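Local coordinates for uncharacterized protein (Legionella pneumophila subsp. pneumophila str. Philadelphia 1, PDB 4EZI), which is of unknown function but adopts an alpha/beta-hydrolase fold and may act as a triacylglycerol lipase, at residues V132-L137 / T175-E180; S140-L145 / K184-L189. All blocks are in the same frame, centred on the assembly; numbering follows the deposited sequence.

Contact 1: residues V132-L137 / T175-E180; sequences VQAETL and TIVMFE
V177 points its side chain at the start of the opposing helix, where its two methyl groups meet A134 and, more loosely, L137. CG1 of V177 meets the methyl of A134, CB to CG1 3.8 Å, in a plain contact of two small apolar groups. CG2 of V177 lies against the carbonyl O of A134 at 3.7 Å and is 4.3 Å from CB of L137. With chi1 at -61°, CG1 lies anti to the carbonyl carbon, and CG2 sits between the backbone N and that carbon. A134 and L137 are three residues apart, and neither CB bond is directed straight at V177. The closeness of the backbones, 6.1 Å between the CA atoms of A134 and V177, is consistent with the small side chains there. In the alpha/beta-hydrolase fold the helix 170-185 is the one that follows the nucleophile elbow, here probably G167, S169 and G171, and L137 lies near that turn. Q133 occupies the N-cap position of the helix 134-154, and its O accepts a hydrogen bond from L137 N at 3.0 Å. N298 holds the same helix start through A134 N and V132 O, while H301 packs on both A134 and V177.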
ATOM      1  N   VAL A 132      -0.868   3.760  -8.034  1.00  6.68           N
ATOM      2  CA  VAL A 132      -2.273   3.298  -8.005  1.00  7.19           C
ATOM      3  C   VAL A 132      -2.627   2.612  -9.336  1.00  7.06           C
ATOM      4  O   VAL A 132      -3.734   2.772  -9.836  1.00  8.16           O
ATOM      5  CB  VAL A 132      -3.307   4.403  -7.594  1.00  7.38           C
ATOM      6  CG1 VAL A 132      -4.552   3.721  -6.988  1.00  9.63           C
ATOM      7  CG2 VAL A 132      -2.708   5.391  -6.609  1.00  8.81           C
ATOM      8  N   GLN A 133      -1.689   1.799  -9.832  1.00  7.62           N
ATOM      9  CA  GLN A 133      -1.894   0.940 -10.999  1.00  7.72           C
ATOM     10  C   GLN A 133      -2.038  -0.492 -10.509  1.00  7.50           C
ATOM     11  O   GLN A 133      -1.078  -1.108 -10.026  1.00  8.71           O
ATOM     12  CB  GLN A 133      -0.772   1.117 -12.019  1.00  8.95           C
ATOM     13  CG  GLN A 133      -0.790   2.525 -12.654  1.00  8.64           C
ATOM     14  CD  GLN A 133       0.283   2.758 -13.711  1.00  8.72           C
ATOM     15  OE1 GLN A 133       0.711   1.822 -14.390  1.00 10.13           O
ATOM     16  NE2 GLN A 133       0.734   4.002 -13.847  1.00  8.90           N
ATOM     17  N   ALA A 134      -3.272  -0.999 -10.585  1.00  8.12           N
ATOM     18  CA  ALA A 134      -3.630  -2.251  -9.967  1.00  8.92           C
ATOM     19  C   ALA A 134      -2.764  -3.423 -10.416  1.00  8.09           C
ATOM     20  O   ALA A 134      -2.334  -4.230  -9.595  1.00  9.45           O
ATOM     21  CB  ALA A 134      -5.093  -2.577 -10.246  1.00  9.85           C
ATOM     22  N   GLU A 135      -2.518  -3.542 -11.716  1.00  8.31           N
ATOM     23  CA  GLU A 135      -1.864  -4.747 -12.209  1.00  8.47           C
ATOM     24  C   GLU A 135      -0.512  -4.989 -11.558  1.00  9.28           C
ATOM     25  O   GLU A 135      -0.210  -6.103 -11.124  1.00  9.92           O
ATOM     26  CB  GLU A 135      -1.708  -4.643 -13.715  1.00 10.04           C
ATOM     27  CG  GLU A 135      -0.968  -5.785 -14.395  1.00 14.19           C
ATOM     28  CD  GLU A 135      -1.557  -7.158 -14.170  1.00 20.91           C
ATOM     29  OE1 GLU A 135      -2.813  -7.281 -14.144  1.00 23.13           O
ATOM     30  OE2 GLU A 135      -0.760  -8.138 -14.047  1.00 23.19           O
ATOM     31  N   THR A 136       0.330  -3.953 -11.548  1.00  7.75           N
ATOM     32  CA  THR A 136       1.676  -4.078 -11.034  1.00  8.20           C
ATOM     33  C   THR A 136       1.759  -3.897  -9.519  1.00  7.57           C
ATOM     34  O   THR A 136       2.663  -4.461  -8.910  1.00  8.59           O
ATOM     35  CB  THR A 136       2.697  -3.191 -11.757  1.00  8.97           C
ATOM     36  OG1 THR A 136       2.255  -1.835 -11.731  1.00  9.62           O
ATOM     37  CG2 THR A 136       2.956  -3.662 -13.188  1.00 10.30           C
ATOM     38  N   LEU A 137       0.871  -3.141  -8.892  1.00  7.09           N
ATOM     39  CA  LEU A 137       0.859  -3.150  -7.428  1.00  7.25           C
ATOM     40  C   LEU A 137       0.579  -4.578  -6.936  1.00  8.22           C
ATOM     41  O   LEU A 137       1.220  -5.082  -6.020  1.00  8.42           O
ATOM     42  CB  LEU A 137      -0.148  -2.164  -6.866  1.00  7.54           C
ATOM     43  CG  LEU A 137       0.244  -0.686  -6.940  1.00  7.54           C
ATOM     44  CD1 LEU A 137      -0.908   0.218  -6.534  1.00  8.53           C
ATOM     45  CD2 LEU A 137       1.511  -0.376  -6.116  1.00  8.32           C
ATOM     46  N   THR A 175      -3.247  -3.741  -1.235  1.00  7.50           N
ATOM     47  CA  THR A 175      -3.660  -4.903  -0.475  1.00  7.05           C
ATOM     48  C   THR A 175      -4.885  -5.571  -1.101  1.00  8.15           C
ATOM     49  O   THR A 175      -4.935  -6.808  -1.249  1.00  8.78           O
ATOM     50  CB  THR A 175      -3.936  -4.503   0.984  1.00  7.42           C
ATOM     51  OG1 THR A 175      -2.727  -4.073   1.591  1.00  8.13           O
ATOM     52  CG2 THR A 175      -4.517  -5.650   1.806  1.00  9.96           C
ATOM     53  N   ILE A 176      -5.879  -4.770  -1.476  1.00  8.59           N
ATOM     54  CA  ILE A 176      -7.087  -5.309  -2.101  1.00  8.81           C
ATOM     55  C   ILE A 176      -6.771  -5.979  -3.443  1.00  8.61           C
ATOM     56  O   ILE A 176      -7.249  -7.088  -3.708  1.00  9.59           O
ATOM     57  CB  ILE A 176      -8.138  -4.210  -2.268  1.00 10.22           C
ATOM     58  CG1 ILE A 176      -8.787  -3.856  -0.932  1.00 13.16           C
ATOM     59  CG2 ILE A 176      -9.207  -4.586  -3.329  1.00 14.65           C
ATOM     60  CD1 ILE A 176      -9.826  -4.956  -0.451  1.00 17.00           C
ATOM     61  N   VAL A 177      -5.955  -5.342  -4.284  1.00  8.36           N
ATOM     62  CA  VAL A 177      -5.650  -5.929  -5.593  1.00  8.48           C
ATOM     63  C   VAL A 177      -4.732  -7.158  -5.474  1.00  8.93           C
ATOM     64  O   VAL A 177      -4.877  -8.131  -6.230  1.00  9.85           O
ATOM     65  CB  VAL A 177      -5.157  -4.882  -6.630  1.00  8.92           C
ATOM     66  CG1 VAL A 177      -6.250  -3.833  -6.844  1.00 10.73           C
ATOM     67  CG2 VAL A 177      -3.811  -4.255  -6.243  1.00  9.05           C
HETATM   68  N   MSE A 178      -3.838  -7.152  -4.487  1.00  8.13           N
HETATM   69  CA  MSE A 178      -3.031  -8.326  -4.168  1.00  8.34           C
HETATM   70  C   MSE A 178      -3.945  -9.490  -3.750  1.00  9.35           C
HETATM   71  O   MSE A 178      -3.765 -10.620  -4.205  1.00  9.87           O
HETATM   72  CB  MSE A 178      -2.081  -7.969  -3.026  1.00  9.01           C
HETATM   73  CG  MSE A 178      -1.235  -9.129  -2.551  1.00 10.87           C
HETATM   74 SE   MSE A 178      -0.172  -8.601  -1.038  0.75  8.31          SE
HETATM   75  CE  MSE A 178       0.906 -10.194  -1.003  1.00 11.53           C
ATOM     76  N   PHE A 179      -4.872  -9.215  -2.852  1.00  9.12           N
ATOM     77  CA  PHE A 179      -5.842 -10.223  -2.383  1.00  9.48           C
ATOM     78  C   PHE A 179      -6.634 -10.832  -3.550  1.00  9.94           C
ATOM     79  O   PHE A 179      -6.739 -12.058  -3.686  1.00 11.01           O
ATOM     80  CB  PHE A 179      -6.751  -9.518  -1.400  1.00  9.49           C
ATOM     81  CG  PHE A 179      -7.786 -10.382  -0.693  1.00  9.43           C
ATOM     82  CD1 PHE A 179      -7.640 -11.747  -0.452  1.00 10.30           C
ATOM     83  CD2 PHE A 179      -8.913  -9.749  -0.209  1.00  9.94           C
ATOM     84  CE1 PHE A 179      -8.612 -12.443   0.270  1.00 11.06           C
ATOM     85  CE2 PHE A 179      -9.861 -10.431   0.534  1.00 10.92           C
ATOM     86  CZ  PHE A 179      -9.707 -11.783   0.755  1.00 11.08           C
ATOM     87  N   GLU A 180      -7.145  -9.968  -4.435  1.00  9.95           N
ATOM     88  CA  GLU A 180      -7.891 -10.406  -5.587  1.00 10.76           C
ATOM     89  C   GLU A 180      -7.056 -11.324  -6.463  1.00 10.41           C
ATOM     90  O   GLU A 180      -7.534 -12.380  -6.915  1.00 12.44           O
ATOM     91  CB  GLU A 180      -8.398  -9.179  -6.370  1.00 11.49           C
ATOM     92  CG  GLU A 180      -9.215  -9.516  -7.580  1.00 13.24           C
ATOM     93  CD  GLU A 180      -9.670  -8.306  -8.328  1.00 15.75           C
ATOM     94  OE1 GLU A 180      -8.904  -7.317  -8.368  1.00 18.70           O
ATOM     95  OE2 GLU A 180     -10.780  -8.341  -8.899  1.00 20.26           O
TER

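Contact 2: residues S140-L145 / K184-L189; sequences SSIDML and KEYPDL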
ATOM      1  N   SER A 140       3.720  -7.025  -8.128  1.00  7.70           N
ATOM      2  CA  SER A 140       4.943  -6.721  -7.421  1.00  7.87           C
ATOM      3  C   SER A 140       4.846  -7.137  -5.947  1.00  7.96           C
ATOM      4  O   SER A 140       5.840  -7.575  -5.369  1.00  8.86           O
ATOM      5  CB  SER A 140       5.350  -5.246  -7.554  1.00  9.55           C
ATOM      6  OG  SER A 140       4.441  -4.390  -6.892  1.00 10.55           O
ATOM      7  N   SER A 141       3.660  -7.026  -5.358  1.00  7.67           N
ATOM      8  CA  SER A 141       3.488  -7.389  -3.966  1.00  8.25           C
ATOM      9  C   SER A 141       3.462  -8.922  -3.801  1.00  8.77           C
ATOM     10  O   SER A 141       4.052  -9.462  -2.860  1.00  8.53           O
ATOM     11  CB  SER A 141       2.215  -6.745  -3.434  1.00  8.48           C
ATOM     12  OG  SER A 141       2.294  -5.335  -3.416  1.00  9.31           O
ATOM     13  N   ILE A 142       2.798  -9.623  -4.713  1.00  8.22           N
ATOM     14  CA  ILE A 142       2.793 -11.096  -4.661  1.00  7.82           C
ATOM     15  C   ILE A 142       4.198 -11.665  -4.862  1.00  8.58           C
ATOM     16  O   ILE A 142       4.641 -12.568  -4.146  1.00  8.87           O
ATOM     17  CB  ILE A 142       1.809 -11.679  -5.676  1.00  8.88           C
ATOM     18  CG1 ILE A 142       0.386 -11.334  -5.250  1.00  8.78           C
ATOM     19  CG2 ILE A 142       2.039 -13.191  -5.819  1.00 10.31           C
ATOM     20  CD1 ILE A 142      -0.689 -11.681  -6.284  1.00 12.28           C
ATOM     21  N   ASP A 143       4.899 -11.131  -5.852  1.00  8.19           N
ATOM     22  CA  ASP A 143       6.250 -11.631  -6.136  1.00  8.46           C
ATOM     23  C   ASP A 143       7.213 -11.365  -4.972  1.00  8.39           C
ATOM     24  O   ASP A 143       8.077 -12.188  -4.688  1.00  8.83           O
ATOM     25  CB  ASP A 143       6.764 -11.065  -7.451  1.00  8.40           C
ATOM     26  CG  ASP A 143       6.009 -11.630  -8.661  1.00 10.89           C
ATOM     27  OD1 ASP A 143       5.409 -12.720  -8.537  1.00 13.70           O
ATOM     28  OD2 ASP A 143       6.060 -10.981  -9.740  1.00 11.85           O
HETATM   29  N   MSE A 144       7.044 -10.228  -4.301  1.00  8.41           N
HETATM   30  CA  MSE A 144       7.806  -9.949  -3.074  1.00  7.93           C
HETATM   31  C   MSE A 144       7.543 -11.021  -2.011  1.00  8.29           C
HETATM   32  O   MSE A 144       8.457 -11.521  -1.378  1.00  8.86           O
HETATM   33  CB  MSE A 144       7.431  -8.564  -2.541  1.00  7.83           C
HETATM   34  CG  MSE A 144       8.038  -8.236  -1.189  1.00  8.23           C
HETATM   35 SE   MSE A 144       9.907  -7.805  -1.293  0.75  7.63          SE
HETATM   36  CE  MSE A 144      10.257  -7.994   0.591  1.00  9.41           C
ATOM     37  N   LEU A 145       6.285 -11.378  -1.824  1.00  8.06           N
ATOM     38  CA  LEU A 145       5.908 -12.384  -0.846  1.00  8.65           C
ATOM     39  C   LEU A 145       6.577 -13.709  -1.168  1.00  9.08           C
ATOM     40  O   LEU A 145       7.158 -14.358  -0.282  1.00  9.55           O
ATOM     41  CB  LEU A 145       4.382 -12.515  -0.784  1.00  8.87           C
ATOM     42  CG  LEU A 145       3.852 -13.656   0.087  1.00  9.51           C
ATOM     43  CD1 LEU A 145       4.254 -13.495   1.552  1.00 11.98           C
ATOM     44  CD2 LEU A 145       2.326 -13.758  -0.104  1.00 11.64           C
ATOM     45  N   LYS A 184      -7.381 -15.349  -7.436  1.00 13.92           N
ATOM     46  CA  LYS A 184      -7.556 -15.732  -8.836  1.00 15.44           C
ATOM     47  C   LYS A 184      -6.431 -16.627  -9.336  1.00 15.34           C
ATOM     48  O   LYS A 184      -6.705 -17.679  -9.938  1.00 18.73           O
ATOM     49  CB  LYS A 184      -7.659 -14.487  -9.716  1.00 16.58           C
ATOM     50  CG  LYS A 184      -7.713 -14.786 -11.226  1.00 22.71           C
ATOM     51  CD  LYS A 184      -7.688 -13.504 -12.045  1.00 30.61           C
ATOM     52  CE  LYS A 184      -7.134 -13.765 -13.454  1.00 34.63           C
ATOM     53  NZ  LYS A 184      -6.875 -12.503 -14.234  1.00 35.24           N
ATOM     54  N   GLU A 185      -5.180 -16.217  -9.124  1.00 15.32           N
ATOM     55  CA  GLU A 185      -4.009 -16.844  -9.753  1.00 16.65           C
ATOM     56  C   GLU A 185      -3.286 -17.848  -8.866  1.00 15.98           C
ATOM     57  O   GLU A 185      -2.549 -18.701  -9.372  1.00 18.15           O
ATOM     58  CB  GLU A 185      -3.002 -15.777 -10.246  1.00 17.68           C
ATOM     59  CG  GLU A 185      -3.547 -14.762 -11.284  1.00 20.09           C
ATOM     60  CD  GLU A 185      -2.461 -13.848 -11.897  1.00 27.13           C
ATOM     61  OE1 GLU A 185      -1.257 -14.196 -11.835  1.00 31.28           O
ATOM     62  OE2 GLU A 185      -2.819 -12.773 -12.444  1.00 27.23           O
ATOM     63  N   TYR A 186      -3.472 -17.730  -7.553  1.00 15.60           N
ATOM     64  CA  TYR A 186      -2.829 -18.606  -6.584  1.00 15.94           C
ATOM     65  C   TYR A 186      -3.877 -19.134  -5.617  1.00 15.70           C
ATOM     66  O   TYR A 186      -3.766 -18.957  -4.407  1.00 15.31           O
ATOM     67  CB  TYR A 186      -1.718 -17.843  -5.853  1.00 16.59           C
ATOM     68  CG  TYR A 186      -0.666 -17.293  -6.799  1.00 18.61           C
ATOM     69  CD1 TYR A 186       0.423 -18.070  -7.193  1.00 23.11           C
ATOM     70  CD2 TYR A 186      -0.788 -16.020  -7.347  1.00 18.14           C
ATOM     71  CE1 TYR A 186       1.373 -17.566  -8.082  1.00 24.59           C
ATOM     72  CE2 TYR A 186       0.160 -15.512  -8.230  1.00 19.78           C
ATOM     73  CZ  TYR A 186       1.225 -16.291  -8.591  1.00 23.83           C
ATOM     74  OH  TYR A 186       2.146 -15.760  -9.459  1.00 29.50           O
ATOM     75  N   PRO A 187      -4.926 -19.806  -6.147  1.00 16.01           N
ATOM     76  CA  PRO A 187      -6.056 -20.214  -5.284  1.00 17.17           C
ATOM     77  C   PRO A 187      -5.717 -21.190  -4.158  1.00 17.89           C
ATOM     78  O   PRO A 187      -6.445 -21.237  -3.168  1.00 18.50           O
ATOM     79  CB  PRO A 187      -7.054 -20.847  -6.268  1.00 17.60           C
ATOM     80  CG  PRO A 187      -6.217 -21.276  -7.412  1.00 18.75           C
ATOM     81  CD  PRO A 187      -5.152 -20.213  -7.540  1.00 17.23           C
ATOM     82  N   ASP A 188      -4.602 -21.914  -4.290  1.00 18.23           N
ATOM     83  CA  ASP A 188      -4.178 -22.900  -3.288  1.00 19.07           C
ATOM     84  C   ASP A 188      -3.253 -22.326  -2.217  1.00 18.40           C
ATOM     85  O   ASP A 188      -2.778 -23.066  -1.357  1.00 20.14           O
ATOM     86  CB  ASP A 188      -3.514 -24.107  -3.973  1.00 20.79           C
ATOM     87  CG  ASP A 188      -4.477 -24.875  -4.880  1.00 28.51           C
ATOM     88  OD1 ASP A 188      -5.694 -24.913  -4.587  1.00 30.89           O
ATOM     89  OD2 ASP A 188      -4.001 -25.457  -5.883  1.00 36.32           O
ATOM     90  N   LEU A 189      -3.016 -21.012  -2.241  1.00 16.69           N
ATOM     91  CA  LEU A 189      -2.257 -20.368  -1.173  1.00 15.60           C
ATOM     92  C   LEU A 189      -3.255 -19.792  -0.159  1.00 15.21           C
ATOM     93  O   LEU A 189      -3.951 -18.834  -0.460  1.00 15.69           O
ATOM     94  CB  LEU A 189      -1.382 -19.252  -1.740  1.00 15.27           C
ATOM     95  CG  LEU A 189      -0.580 -18.493  -0.680  1.00 16.05           C
ATOM     96  CD1 LEU A 189       0.440 -19.407   0.016  1.00 18.88           C
ATOM     97  CD2 LEU A 189       0.101 -17.289  -1.297  1.00 19.59           C
TER
HETATM   98  O   HOH W   1       2.478 -12.419  -9.258  1.00 29.00           O
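I142 and Y186 meet at the end of the helix 170-185, beside the helix 134-154, two helices flanking the central sheet of the alpha/beta-hydrolase fold: 140-145 lies within the helix 134-154, whereas 184-189 takes in the last residues of the helix 170-185 and the turn beyond it. Apolar contacts come in two pairs. In the first, CG2 of I142 touches CE2 of the Y186 ring at 3.8 Å, the two side chains lying at a slant to each other. At chi1 -68° the I142 CG2 branch, anti to the backbone N, reaches the ring, while CG1 lies beside that N; I142 also packs on M178, M181 and L182. The second pair is looser, CD2 of L145 and CD2 of L189 meeting end to end at 4.3 Å. L145 also packs on I76 of the sheet.

Backbone bonding shapes the partner segment. Y186 is the first residue to leave helical geometry, and a type I beta turn runs from it to L189, with L189 N bonded to Y186 O at 3.1 Å. Both CB atoms point toward 140-145, and the Y186 ring has a further, edge-to-face partner in F146.

Polar contact across the pair goes through water. D143 OD2 is bound by T50, whereas OD1 accepts a hydrogen bond from a water at 3.0 Å, and that water is joined only weakly, at 3.4 Å, to the Y186 OH.

In the fold
Following the chain from the N terminus, the loop ahead of the helix 134-154 leads into the first segment of contact 1, and 140-145 of contact 2 begins three residues after that segment ends, on the same helix. The chain then passes through the strand 162-168 and the probable nucleophile elbow into the helix 170-185, where 175-180 closes contact 1 over 37 intervening residues; 184-189, at the helix end, closes contact 2 over 38. The segments alternate, so the two closures cross rather than nest. Contact 1 joins the two helices near the elbow; contact 2 joins the helix 134-154 to the turn after the helix 170-185, their centres about 11 Å apart. M178 bridges them: its CG lies 3.8 Å from CG1 of I142.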